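Local coordinates for protein 11S globulin subunit beta (Cucurbita maxima, PDB 2E9Q) that serves as a seed storage protein, a nutrient reservoir built as an 11S globulin whose precursor subunits are later cut into acidic and basic chains joined by a disulfide, at residues L32-P37 / S365-E370; Y107-R112 / D123-I128; A349-A354 / G393-A398. One frame throughout, in Å; residues are numbered along the deposited sequence. Where two conformers were deposited one is given.

Contact 1 (L32-P37 / S365-E370)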
ATOM      1  N   LEU A  32      -8.148   7.001  24.442  1.00 44.55           N
ATOM      2  CA  LEU A  32      -6.751   7.364  24.232  1.00 45.48           C
ATOM      3  C   LEU A  32      -6.118   7.668  25.583  1.00 49.97           C
ATOM      4  O   LEU A  32      -6.801   8.085  26.520  1.00 52.26           O
ATOM      5  CB  LEU A  32      -6.645   8.599  23.336  1.00 37.20           C
ATOM      6  CG  LEU A  32      -7.406   8.569  22.011  1.00 43.88           C
ATOM      7  CD1 LEU A  32      -7.241   9.906  21.300  1.00 41.34           C
ATOM      8  CD2 LEU A  32      -6.901   7.417  21.137  1.00 36.49           C
ATOM      9  N   ARG A  33      -4.812   7.466  25.691  1.00 51.25           N
ATOM     10  CA  ARG A  33      -4.134   7.737  26.947  1.00 47.90           C
ATOM     11  C   ARG A  33      -2.849   8.534  26.757  1.00 50.75           C
ATOM     12  O   ARG A  33      -2.163   8.389  25.742  1.00 41.19           O
ATOM     13  CB  ARG A  33      -3.821   6.417  27.654  1.00 54.30           C
ATOM     14  CG  ARG A  33      -5.064   5.535  27.843  1.00 79.29           C
ATOM     15  CD  ARG A  33      -4.749   4.194  28.510  1.00 92.83           C
ATOM     16  NE  ARG A  33      -3.777   3.395  27.762  1.00 99.04           N
ATOM     17  CZ  ARG A  33      -3.382   2.174  28.118  1.00104.67           C
ATOM     18  NH1 ARG A  33      -2.490   1.518  27.380  1.00103.93           N
ATOM     19  NH2 ARG A  33      -3.885   1.604  29.208  1.00104.07           N
ATOM     20  N   ALA A  34      -2.548   9.398  27.724  1.00 40.69           N
ATOM     21  CA  ALA A  34      -1.305  10.155  27.695  1.00 47.44           C
ATOM     22  C   ALA A  34      -0.334   9.103  28.217  1.00 45.49           C
ATOM     23  O   ALA A  34      -0.358   8.782  29.395  1.00 56.09           O
ATOM     24  CB  ALA A  34      -1.380  11.330  28.645  1.00 51.45           C
ATOM     25  N   GLN A  35       0.497   8.554  27.339  1.00 46.11           N
ATOM     26  CA  GLN A  35       1.426   7.486  27.707  1.00 40.44           C
ATOM     27  C   GLN A  35       2.849   7.850  28.111  1.00 46.75           C
ATOM     28  O   GLN A  35       3.473   8.748  27.541  1.00 52.00           O
ATOM     29  CB  GLN A  35       1.550   6.490  26.556  1.00 42.93           C
ATOM     30  CG  GLN A  35       0.255   6.033  25.931  1.00 51.01           C
ATOM     31  CD  GLN A  35       0.507   5.291  24.626  1.00 65.32           C
ATOM     32  OE1 GLN A  35       1.231   4.290  24.600  1.00 57.86           O
ATOM     33  NE2 GLN A  35      -0.082   5.787  23.531  1.00 56.95           N
ATOM     34  N   ASP A  36       3.368   7.096  29.072  1.00 47.25           N
ATOM     35  CA  ASP A  36       4.730   7.253  29.540  1.00 48.56           C
ATOM     36  C   ASP A  36       5.451   5.996  29.087  1.00 48.03           C
ATOM     37  O   ASP A  36       4.809   4.996  28.762  1.00 41.25           O
ATOM     38  CB  ASP A  36       4.783   7.354  31.069  1.00 52.92           C
ATOM     39  CG  ASP A  36       4.614   8.778  31.562  1.00 57.83           C
ATOM     40  OD1 ASP A  36       3.535   9.117  32.084  1.00 65.13           O
ATOM     41  OD2 ASP A  36       5.568   9.573  31.417  1.00 72.92           O
ATOM     42  N   PRO A  37       6.796   6.029  29.041  1.00 48.31           N
ATOM     43  CA  PRO A  37       7.513   4.825  28.612  1.00 49.84           C
ATOM     44  C   PRO A  37       7.112   3.708  29.558  1.00 49.06           C
ATOM     45  O   PRO A  37       6.743   3.971  30.695  1.00 50.44           O
ATOM     46  CB  PRO A  37       8.982   5.212  28.777  1.00 47.60           C
ATOM     47  CG  PRO A  37       8.975   6.682  28.615  1.00 55.84           C
ATOM     48  CD  PRO A  37       7.738   7.102  29.387  1.00 48.00           C
ATOM     49  N   SER A 365     -16.029  12.106  23.452  1.00 38.40           N
ATOM     50  CA  SER A 365     -14.722  12.486  23.938  1.00 47.96           C
ATOM     51  C   SER A 365     -13.939  11.186  24.121  1.00 49.25           C
ATOM     52  O   SER A 365     -14.355  10.322  24.887  1.00 50.26           O
ATOM     53  CB  SER A 365     -14.876  13.220  25.271  1.00 43.97           C
ATOM     54  OG  SER A 365     -13.617  13.505  25.853  1.00 55.85           O
ATOM     55  N   VAL A 366     -12.832  11.026  23.397  1.00 43.72           N
ATOM     56  CA  VAL A 366     -12.024   9.818  23.522  1.00 36.90           C
ATOM     57  C   VAL A 366     -10.768  10.092  24.340  1.00 44.14           C
ATOM     58  O   VAL A 366      -9.942   9.199  24.593  1.00 43.64           O
ATOM     59  CB  VAL A 366     -11.665   9.236  22.143  1.00 43.76           C
ATOM     60  CG1 VAL A 366     -12.931   8.683  21.494  1.00 34.83           C
ATOM     61  CG2 VAL A 366     -11.022  10.316  21.255  1.00 43.43           C
ATOM     62  N   PHE A 367     -10.629  11.348  24.740  1.00 39.06           N
ATOM     63  CA  PHE A 367      -9.549  11.783  25.610  1.00 43.38           C
ATOM     64  C   PHE A 367      -9.934  13.150  26.122  1.00 47.33           C
ATOM     65  O   PHE A 367     -10.433  13.989  25.370  1.00 43.63           O
ATOM     66  CB  PHE A 367      -8.190  11.868  24.915  1.00 44.63           C
ATOM     67  CG  PHE A 367      -7.072  12.284  25.849  1.00 42.21           C
ATOM     68  CD1 PHE A 367      -6.671  13.616  25.938  1.00 46.17           C
ATOM     69  CD2 PHE A 367      -6.457  11.351  26.673  1.00 34.88           C
ATOM     70  CE1 PHE A 367      -5.669  14.014  26.839  1.00 46.13           C
ATOM     71  CE2 PHE A 367      -5.456  11.732  27.573  1.00 44.18           C
ATOM     72  CZ  PHE A 367      -5.059  13.067  27.660  1.00 42.97           C
ATOM     73  N   ASP A 368      -9.719  13.351  27.414  1.00 48.26           N
ATOM     74  CA  ASP A 368     -10.032  14.610  28.068  1.00 46.60           C
ATOM     75  C   ASP A 368      -9.187  14.646  29.328  1.00 56.10           C
ATOM     76  O   ASP A 368      -9.572  14.106  30.367  1.00 54.28           O
ATOM     77  CB  ASP A 368     -11.523  14.672  28.413  1.00 46.77           C
ATOM     78  CG  ASP A 368     -11.913  15.963  29.104  1.00 55.04           C
ATOM     79  OD1 ASP A 368     -11.150  16.950  29.019  1.00 58.19           O
ATOM     80  OD2 ASP A 368     -12.997  16.002  29.727  1.00 68.39           O
ATOM     81  N   GLY A 369      -8.017  15.263  29.223  1.00 53.93           N
ATOM     82  CA  GLY A 369      -7.133  15.343  30.364  1.00 52.77           C
ATOM     83  C   GLY A 369      -5.859  16.103  30.079  1.00 54.32           C
ATOM     84  O   GLY A 369      -5.792  16.912  29.159  1.00 56.26           O
ATOM     85  N   GLU A 370      -4.837  15.823  30.875  1.00 55.75           N
ATOM     86  CA  GLU A 370      -3.555  16.484  30.747  1.00 60.20           C
ATOM     87  C   GLU A 370      -2.506  15.648  30.038  1.00 58.60           C
ATOM     88  O   GLU A 370      -2.557  14.423  30.045  1.00 57.12           O
ATOM     89  CB  GLU A 370      -3.005  16.831  32.131  1.00 63.41           C
ATOM     90  CG  GLU A 370      -3.775  17.890  32.887  1.00 85.47           C
ATOM     91  CD  GLU A 370      -3.699  19.243  32.214  1.00 95.71           C
ATOM     92  OE1 GLU A 370      -4.699  19.641  31.574  1.00 99.63           O
ATOM     93  OE2 GLU A 370      -2.634  19.903  32.316  1.00 99.06           O
TER
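Phe367 packs its ring against the backbone of Leu32 to Ala34, with CD2, CE2 and CZ making the contacts, and so joins the loop just ahead of strand 39-43, in the N-terminal cupin half, to strand 365-372 of the C-terminal half in the bicupin fold of 11S globulins. Phe367 CG stands anti to its backbone N (chi1 -178°), beside the carbonyl carbon, which carries the ring toward the 32-34 backbone. The carbonyl Leu32 O lies at the ring edge, near its plane, 3.3 Å from Phe367 CD2. Further round the ring, Phe367 CE2 comes within 3.7 Å of Ala34 N, and Phe367 CZ meets the Ala34 methyl more loosely. Phe367 CB packs at 3.9 Å on Leu32 CB. One backbone hydrogen bond, Leu32 N to Val366 O at 2.8 Å, ties the segments. Next to it the Leu32 and Val366 side chains cross obliquely, with Leu32 CD1 on Val366 CG2. Strands 353-359 and 376-379 cover the apolar patch through Val358 and Leu377, both touching Leu32. At the far end, Ala34 CB rests 3.6 Å from the backbone carbonyl Glu370 O.

Contact 2 (Y107-R112 / D123-I128)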
ATOM      1  N   TYR A 107      35.471   9.482   2.490  1.00 61.32           N
ATOM      2  CA  TYR A 107      36.105  10.655   3.081  1.00 59.56           C
ATOM      3  C   TYR A 107      37.415  10.201   3.721  1.00 62.66           C
ATOM      4  O   TYR A 107      37.495   9.100   4.268  1.00 59.23           O
ATOM      5  CB  TYR A 107      35.209  11.293   4.145  1.00 67.21           C
ATOM      6  CG  TYR A 107      34.088  12.147   3.598  1.00 73.22           C
ATOM      7  CD1 TYR A 107      33.013  11.578   2.914  1.00 78.53           C
ATOM      8  CD2 TYR A 107      34.105  13.532   3.761  1.00 82.23           C
ATOM      9  CE1 TYR A 107      31.983  12.369   2.401  1.00 84.59           C
ATOM     10  CE2 TYR A 107      33.083  14.336   3.255  1.00 85.70           C
ATOM     11  CZ  TYR A 107      32.026  13.749   2.576  1.00 86.00           C
ATOM     12  OH  TYR A 107      31.019  14.542   2.074  1.00 81.99           O
ATOM     13  N   GLN A 108      38.435  11.054   3.658  1.00 61.25           N
ATOM     14  CA  GLN A 108      39.745  10.715   4.207  1.00 59.38           C
ATOM     15  C   GLN A 108      40.131  11.637   5.368  1.00 63.64           C
ATOM     16  O   GLN A 108      40.353  12.830   5.173  1.00 53.97           O
ATOM     17  CB  GLN A 108      40.799  10.790   3.084  1.00 58.51           C
ATOM     18  CG  GLN A 108      40.463   9.930   1.856  1.00 50.75           C
ATOM     19  CD  GLN A 108      41.309  10.261   0.618  1.00 60.59           C
ATOM     20  OE1 GLN A 108      41.179   9.615  -0.429  1.00 44.46           O
ATOM     21  NE2 GLN A 108      42.171  11.270   0.735  1.00 55.09           N
ATOM     22  N   THR A 109      40.198  11.081   6.579  1.00 74.44           N
ATOM     23  CA  THR A 109      40.563  11.874   7.754  1.00 92.68           C
ATOM     24  C   THR A 109      42.053  12.168   7.744  1.00 99.68           C
ATOM     25  O   THR A 109      42.875  11.285   8.016  1.00102.45           O
ATOM     26  CB  THR A 109      40.221  11.159   9.086  1.00 99.20           C
ATOM     27  OG1 THR A 109      40.446   9.749   8.952  1.00109.10           O
ATOM     28  CG2 THR A 109      38.781  11.427   9.485  1.00 97.87           C
ATOM     29  N   ASP A 110      42.374  13.421   7.433  1.00103.14           N
ATOM     30  CA  ASP A 110      43.743  13.925   7.341  1.00103.55           C
ATOM     31  C   ASP A 110      44.723  13.440   8.399  1.00101.57           C
ATOM     32  O   ASP A 110      44.349  12.786   9.378  1.00 95.97           O
ATOM     33  CB  ASP A 110      43.726  15.454   7.353  1.00106.34           C
ATOM     34  CG  ASP A 110      42.325  16.015   7.510  1.00107.49           C
ATOM     35  OD1 ASP A 110      41.554  15.975   6.523  1.00103.27           O
ATOM     36  OD2 ASP A 110      41.998  16.481   8.627  1.00104.36           O
ATOM     37  N   LEU A 111      45.986  13.799   8.187  1.00 99.03           N
ATOM     38  CA  LEU A 111      47.070  13.427   9.081  1.00103.00           C
ATOM     39  C   LEU A 111      47.163  14.356  10.288  1.00104.26           C
ATOM     40  O   LEU A 111      46.343  15.263  10.460  1.00103.71           O
ATOM     41  CB  LEU A 111      48.398  13.445   8.321  1.00103.64           C
ATOM     42  CG  LEU A 111      48.395  12.757   6.953  1.00107.77           C
ATOM     43  CD1 LEU A 111      49.830  12.643   6.445  1.00107.92           C
ATOM     44  CD2 LEU A 111      47.753  11.376   7.059  1.00106.25           C
ATOM     45  N   ARG A 112      48.174  14.119  11.119  1.00104.87           N
ATOM     46  CA  ARG A 112      48.403  14.916  12.320  1.00109.01           C
ATOM     47  C   ARG A 112      49.817  15.493  12.320  1.00107.81           C
ATOM     48  O   ARG A 112      50.614  15.215  11.421  1.00107.40           O
ATOM     49  CB  ARG A 112      48.191  14.052  13.572  1.00110.44           C
ATOM     50  CG  ARG A 112      46.747  13.598  13.787  1.00112.17           C
ATOM     51  CD  ARG A 112      46.638  12.552  14.897  1.00112.59           C
ATOM     52  NE  ARG A 112      47.234  13.003  16.156  1.00114.49           N
ATOM     53  CZ  ARG A 112      46.811  14.051  16.859  1.00114.39           C
ATOM     54  NH1 ARG A 112      45.780  14.773  16.435  1.00109.88           N
ATOM     55  NH2 ARG A 112      47.425  14.380  17.990  1.00112.17           N
ATOM     56  N   ASP A 123      42.572   7.720   7.435  1.00 75.05           N
ATOM     57  CA  ASP A 123      41.465   6.767   7.457  1.00 64.54           C
ATOM     58  C   ASP A 123      40.411   7.169   6.421  1.00 58.84           C
ATOM     59  O   ASP A 123      40.215   8.351   6.140  1.00 62.33           O
ATOM     60  CB  ASP A 123      40.839   6.751   8.858  1.00 60.66           C
ATOM     61  CG  ASP A 123      39.651   5.796   8.972  1.00 70.46           C
ATOM     62  OD1 ASP A 123      38.708   6.118   9.734  1.00 54.04           O
ATOM     63  OD2 ASP A 123      39.666   4.727   8.320  1.00 61.58           O
ATOM     64  N   GLN A 124      39.742   6.184   5.844  1.00 56.33           N
ATOM     65  CA  GLN A 124      38.695   6.459   4.867  1.00 61.36           C
ATOM     66  C   GLN A 124      37.359   6.075   5.508  1.00 51.43           C
ATOM     67  O   GLN A 124      37.220   4.961   6.001  1.00 47.87           O
ATOM     68  CB  GLN A 124      38.933   5.636   3.599  1.00 57.38           C
ATOM     69  CG  GLN A 124      38.064   6.037   2.430  1.00 68.20           C
ATOM     70  CD  GLN A 124      38.616   5.528   1.105  1.00 78.91           C
ATOM     71  OE1 GLN A 124      38.638   4.320   0.848  1.00 74.73           O
ATOM     72  NE2 GLN A 124      39.081   6.452   0.264  1.00 72.90           N
ATOM     73  N   HIS A 125      36.388   6.988   5.497  1.00 53.08           N
ATOM     74  CA  HIS A 125      35.088   6.720   6.115  1.00 53.05           C
ATOM     75  C   HIS A 125      33.965   7.658   5.661  1.00 55.39           C
ATOM     76  O   HIS A 125      34.182   8.623   4.931  1.00 49.14           O
ATOM     77  CB  HIS A 125      35.215   6.858   7.623  1.00 45.91           C
ATOM     78  CG  HIS A 125      35.566   8.245   8.046  1.00 46.21           C
ATOM     79  ND1 HIS A 125      34.728   9.314   7.828  1.00 49.68           N
ATOM     80  CD2 HIS A 125      36.691   8.755   8.596  1.00 51.97           C
ATOM     81  CE1 HIS A 125      35.321  10.426   8.221  1.00 51.56           C
ATOM     82  NE2 HIS A 125      36.514  10.114   8.692  1.00 54.92           N
ATOM     83  N   GLN A 126      32.767   7.364   6.159  1.00 52.79           N
ATOM     84  CA  GLN A 126      31.533   8.106   5.890  1.00 47.50           C
ATOM     85  C   GLN A 126      31.618   9.541   6.376  1.00 39.91           C
ATOM     86  O   GLN A 126      32.427   9.863   7.232  1.00 49.60           O
ATOM     87  CB  GLN A 126      30.366   7.427   6.622  1.00 47.16           C
ATOM     88  CG  GLN A 126      30.592   7.376   8.135  1.00 48.95           C
ATOM     89  CD  GLN A 126      29.626   6.464   8.888  1.00 54.81           C
ATOM     90  OE1 GLN A 126      29.920   6.028  10.000  1.00 52.44           O
ATOM     91  NE2 GLN A 126      28.475   6.184   8.294  1.00 55.51           N
ATOM     92  N   LYS A 127      30.765  10.398   5.834  1.00 41.76           N
ATOM     93  CA  LYS A 127      30.721  11.791   6.246  1.00 46.27           C
ATOM     94  C   LYS A 127      30.339  11.832   7.720  1.00 53.84           C
ATOM     95  O   LYS A 127      29.544  11.016   8.179  1.00 57.21           O
ATOM     96  CB  LYS A 127      29.668  12.549   5.434  1.00 49.14           C
ATOM     97  CG  LYS A 127      29.355  13.944   5.948  1.00 54.56           C
ATOM     98  CD  LYS A 127      28.128  14.534   5.252  1.00 67.40           C
ATOM     99  CE  LYS A 127      28.386  14.816   3.779  1.00 76.35           C
ATOM    100  NZ  LYS A 127      27.163  15.316   3.077  1.00 79.03           N
ATOM    101  N   ILE A 128      30.911  12.772   8.459  1.00 53.61           N
ATOM    102  CA  ILE A 128      30.598  12.918   9.869  1.00 55.56           C
ATOM    103  C   ILE A 128      29.593  14.048   9.942  1.00 58.12           C
ATOM    104  O   ILE A 128      29.924  15.205   9.686  1.00 63.32           O
ATOM    105  CB  ILE A 128      31.845  13.275  10.696  1.00 58.90           C
ATOM    106  CG1 ILE A 128      32.837  12.104  10.670  1.00 59.04           C
ATOM    107  CG2 ILE A 128      31.443  13.618  12.126  1.00 48.96           C
ATOM    108  CD1 ILE A 128      32.331  10.840  11.337  1.00 46.38           C
TER
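Tyr107 to Thr109 and Asp123 to His125 run antiparallel as two short, weakly bonded strands, their axes 4.5 Å apart and 144° between directions, as a twisted beta hairpin arm of the N-terminal cupin domain. Gln108 and Gln124 form the non-hydrogen-bonded pair, with Tyr107 O accepting from His125 N at 2.7 Å before it and Asp123 O accepting from Thr109 N at 2.8 Å after it. Thr109 also turns its hydroxyl back to the same carbonyl: OG1, set between the Thr109 N and carbonyl carbon (chi1 36°), donates to Asp123 O over 3.1 Å from above the carbonyl plane. Asp123 O is thus gripped by a backbone and a side-chain donor, while Thr109 OG1 also lies against Asp123 CB. An alanine in place of Thr109 would probably leave Asp123 O with the amide donor as its one partner across the strands and lose the OG1 contact beside Asp123 CB. Lys127 runs beside Tyr107 in the same direction, its CB making a CH-pi contact over one face of the Tyr107 ring, 4.1 Å from the centroid, and Lys127 CE comes 3.1 Å from Tyr107 OH at the tip. His125 NE2 is buried without a modelled partner, and its very close approach to Thr109 CG2 is a doubtful detail. The hairpin packs against the third subunit of the trimer: Asp123 OD2 bonds Tyr441 and forms a salt bridge with Lys440, both of that neighbouring subunit and in its helix 433-441. Asp123 OD1 takes the amide of Leu422, at the start of the neighbour's helix 422-429, while His125 packs on Met419 in its helix 416-419. Within its own chain, Gln126 OE1 bonds Trp146 on strand 145-149.

Contact 3 (A349-A354 / G393-A398)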
ATOM      1  N   ALA A 349       5.357  15.467  24.337  1.00 42.59           N
ATOM      2  CA  ALA A 349       5.503  16.745  25.023  1.00 45.47           C
ATOM      3  C   ALA A 349       6.951  16.967  25.464  1.00 44.88           C
ATOM      4  O   ALA A 349       7.499  16.172  26.225  1.00 47.18           O
ATOM      5  CB  ALA A 349       4.567  16.795  26.224  1.00 45.73           C
ATOM      6  N   THR A 350       7.574  18.040  24.981  1.00 44.22           N
ATOM      7  CA  THR A 350       8.967  18.317  25.342  1.00 48.62           C
ATOM      8  C   THR A 350       9.083  19.219  26.564  1.00 43.03           C
ATOM      9  O   THR A 350      10.122  19.265  27.200  1.00 46.44           O
ATOM     10  CB  THR A 350       9.742  18.975  24.183  1.00 39.38           C
ATOM     11  OG1 THR A 350       9.040  20.143  23.748  1.00 45.60           O
ATOM     12  CG2 THR A 350       9.878  18.009  23.017  1.00 36.12           C
ATOM     13  N   ARG A 351       8.016  19.934  26.890  1.00 47.45           N
ATOM     14  CA  ARG A 351       8.045  20.809  28.056  1.00 48.83           C
ATOM     15  C   ARG A 351       6.664  21.294  28.449  1.00 41.23           C
ATOM     16  O   ARG A 351       5.781  21.415  27.613  1.00 48.23           O
ATOM     17  CB  ARG A 351       8.929  22.028  27.784  1.00 54.04           C
ATOM     18  CG  ARG A 351      10.137  22.143  28.698  1.00 61.83           C
ATOM     19  CD  ARG A 351      10.591  23.580  28.722  1.00 63.88           C
ATOM     20  NE  ARG A 351       9.445  24.423  29.029  1.00 71.75           N
ATOM     21  CZ  ARG A 351       9.098  25.497  28.337  1.00 74.79           C
ATOM     22  NH1 ARG A 351       8.025  26.197  28.691  1.00 83.10           N
ATOM     23  NH2 ARG A 351       9.825  25.872  27.295  1.00 83.94           N
ATOM     24  N   GLY A 352       6.484  21.586  29.730  1.00 47.85           N
ATOM     25  CA  GLY A 352       5.202  22.082  30.191  1.00 43.66           C
ATOM     26  C   GLY A 352       4.106  21.038  30.258  1.00 50.70           C
ATOM     27  O   GLY A 352       4.362  19.837  30.388  1.00 52.69           O
ATOM     28  N   ASN A 353       2.868  21.500  30.175  1.00 48.23           N
ATOM     29  CA  ASN A 353       1.732  20.599  30.212  1.00 49.15           C
ATOM     30  C   ASN A 353       0.568  21.340  29.605  1.00 47.52           C
ATOM     31  O   ASN A 353       0.624  22.553  29.441  1.00 55.77           O
ATOM     32  CB  ASN A 353       1.406  20.168  31.649  1.00 56.75           C
ATOM     33  CG  ASN A 353       0.857  21.303  32.496  1.00 62.85           C
ATOM     34  OD1 ASN A 353       1.611  22.073  33.092  1.00 60.66           O
ATOM     35  ND2 ASN A 353      -0.471  21.418  32.539  1.00 61.93           N
ATOM     36  N   ALA A 354      -0.483  20.615  29.255  1.00 47.95           N
ATOM     37  CA  ALA A 354      -1.641  21.237  28.649  1.00 41.19           C
ATOM     38  C   ALA A 354      -2.864  20.355  28.806  1.00 47.21           C
ATOM     39  O   ALA A 354      -2.753  19.150  29.038  1.00 48.25           O
ATOM     40  CB  ALA A 354      -1.374  21.469  27.175  1.00 43.47           C
ATOM     41  N   GLY A 393       3.139  26.996  30.151  1.00 57.93           N
ATOM     42  CA  GLY A 393       3.188  26.875  28.709  1.00 61.86           C
ATOM     43  C   GLY A 393       3.275  25.399  28.338  1.00 57.59           C
ATOM     44  O   GLY A 393       3.430  24.550  29.216  1.00 45.58           O
ATOM     45  N   PHE A 394       3.184  25.093  27.045  1.00 54.46           N
ATOM     46  CA  PHE A 394       3.247  23.712  26.562  1.00 52.22           C
ATOM     47  C   PHE A 394       4.034  23.679  25.258  1.00 53.01           C
ATOM     48  O   PHE A 394       3.816  24.505  24.370  1.00 47.11           O
ATOM     49  CB  PHE A 394       1.833  23.173  26.349  1.00 53.94           C
ATOM     50  CG  PHE A 394       1.781  21.736  25.926  1.00 49.08           C
ATOM     51  CD1 PHE A 394       1.264  21.384  24.682  1.00 48.49           C
ATOM     52  CD2 PHE A 394       2.187  20.731  26.787  1.00 47.71           C
ATOM     53  CE1 PHE A 394       1.148  20.046  24.310  1.00 48.25           C
ATOM     54  CE2 PHE A 394       2.076  19.389  26.426  1.00 52.79           C
ATOM     55  CZ  PHE A 394       1.555  19.045  25.186  1.00 43.87           C
ATOM     56  N   GLU A 395       4.931  22.704  25.154  1.00 47.44           N
ATOM     57  CA  GLU A 395       5.819  22.560  24.009  1.00 50.47           C
ATOM     58  C   GLU A 395       5.937  21.097  23.570  1.00 53.54           C
ATOM     59  O   GLU A 395       6.031  20.196  24.410  1.00 53.58           O
ATOM     60  CB  GLU A 395       7.197  23.145  24.334  0.50 45.65           C
ATOM     61  CG  GLU A 395       7.224  24.659  24.199  0.50 48.14           C
ATOM     62  CD  GLU A 395       8.411  25.306  24.883  0.50 42.84           C
ATOM     63  OE1 GLU A 395       9.555  24.858  24.669  0.50 37.81           O
ATOM     64  OE2 GLU A 395       8.193  26.278  25.633  0.50 48.27           O
ATOM     65  N   TRP A 396       5.953  20.859  22.259  1.00 47.63           N
ATOM     66  CA  TRP A 396       6.007  19.484  21.773  1.00 46.19           C
ATOM     67  C   TRP A 396       6.533  19.267  20.360  1.00 44.70           C
ATOM     68  O   TRP A 396       6.742  20.206  19.588  1.00 48.54           O
ATOM     69  CB  TRP A 396       4.597  18.901  21.810  1.00 38.59           C
ATOM     70  CG  TRP A 396       3.745  19.426  20.703  1.00 36.10           C
ATOM     71  CD1 TRP A 396       3.558  18.859  19.475  1.00 37.91           C
ATOM     72  CD2 TRP A 396       3.045  20.677  20.677  1.00 41.49           C
ATOM     73  NE1 TRP A 396       2.790  19.677  18.685  1.00 45.31           N
ATOM     74  CE2 TRP A 396       2.460  20.801  19.398  1.00 42.53           C
ATOM     75  CE3 TRP A 396       2.862  21.708  21.610  1.00 46.62           C
ATOM     76  CZ2 TRP A 396       1.700  21.911  19.023  1.00 42.33           C
ATOM     77  CZ3 TRP A 396       2.108  22.819  21.242  1.00 45.97           C
ATOM     78  CH2 TRP A 396       1.535  22.910  19.955  1.00 53.87           C
ATOM     79  N   ILE A 397       6.706  17.990  20.041  1.00 45.08           N
ATOM     80  CA  ILE A 397       7.106  17.549  18.718  1.00 46.34           C
ATOM     81  C   ILE A 397       6.066  16.489  18.338  1.00 52.21           C
ATOM     82  O   ILE A 397       5.876  15.492  19.054  1.00 43.43           O
ATOM     83  CB  ILE A 397       8.523  16.929  18.701  1.00 45.61           C
ATOM     84  CG1 ILE A 397       8.878  16.526  17.277  1.00 49.58           C
ATOM     85  CG2 ILE A 397       8.608  15.732  19.611  1.00 40.84           C
ATOM     86  CD1 ILE A 397       8.883  17.686  16.314  1.00 48.10           C
ATOM     87  N   ALA A 398       5.381  16.725  17.227  1.00 43.01           N
ATOM     88  CA  ALA A 398       4.348  15.822  16.746  1.00 42.82           C
ATOM     89  C   ALA A 398       4.739  15.119  15.447  1.00 43.61           C
ATOM     90  O   ALA A 398       4.842  15.758  14.404  1.00 42.25           O
ATOM     91  CB  ALA A 398       3.060  16.592  16.537  1.00 38.26           C
TER
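Phe394, on strand 393-400 of the C-terminal cupin domain, fills the corner where the chain leaves strand 345-350 and turns into strand 353-359. Its CB lies 3.4 Å from Asn353 O. CG, anti to the backbone N (chi1 -177°), takes the methyl of Ala354: Ala354 CB stands over one ring face, toward the rim, a CH-pi contact 3.6 Å from the centroid. Phe394 CD1 also lies 3.6 Å from Ala354 CB, with CE1 a little farther from the same methyl. On the other side of the ring Phe394 CD2 meets Asn353 C at 3.3 Å; farther out CE2 touches Ala349 CB at 3.6 Å, and the tip, CZ, is near that methyl too. The corner starts with a classic beta bulge, in which Thr350 N and Arg351 N both bond Glu395 O. Gly352 follows at positive phi; a beta carbon there would run into Gly393 O. Beyond it, Asn353 N bonds Gly393 O at 3.2 Å. The contact is thus a mixed one: backbone bonds at the bulge and at Asn353 hold the turn, and apolar packing of the ring on Ala349 and Ala354 occupies its inner side.

Overall arrangement
Contacts 1 and 3 lie on the same side of the chain's centre, their own centres 14 Å apart, and meet where Asn353 ND2 probably bonds Glu370 OE2 at 2.7 Å; neighbouring strands 353-359 and 365-372 link them. Contact 2 stands off on the opposite side, in the N-terminal cupin domain, its nearest atoms about 28 Å from contact 1 and about 22 Å from contact 3. Contact 1 joins the two domains, contact 3 lies within the C-terminal one, and contact 2 meets another subunit. The magnesium-binding residues Lys387 and Arg447 have side chains about 4 Å and 7 Å from that of Trp396 in contact 3; the side chain of Lys387 is about 9 Å from that of Phe367 in contact 1.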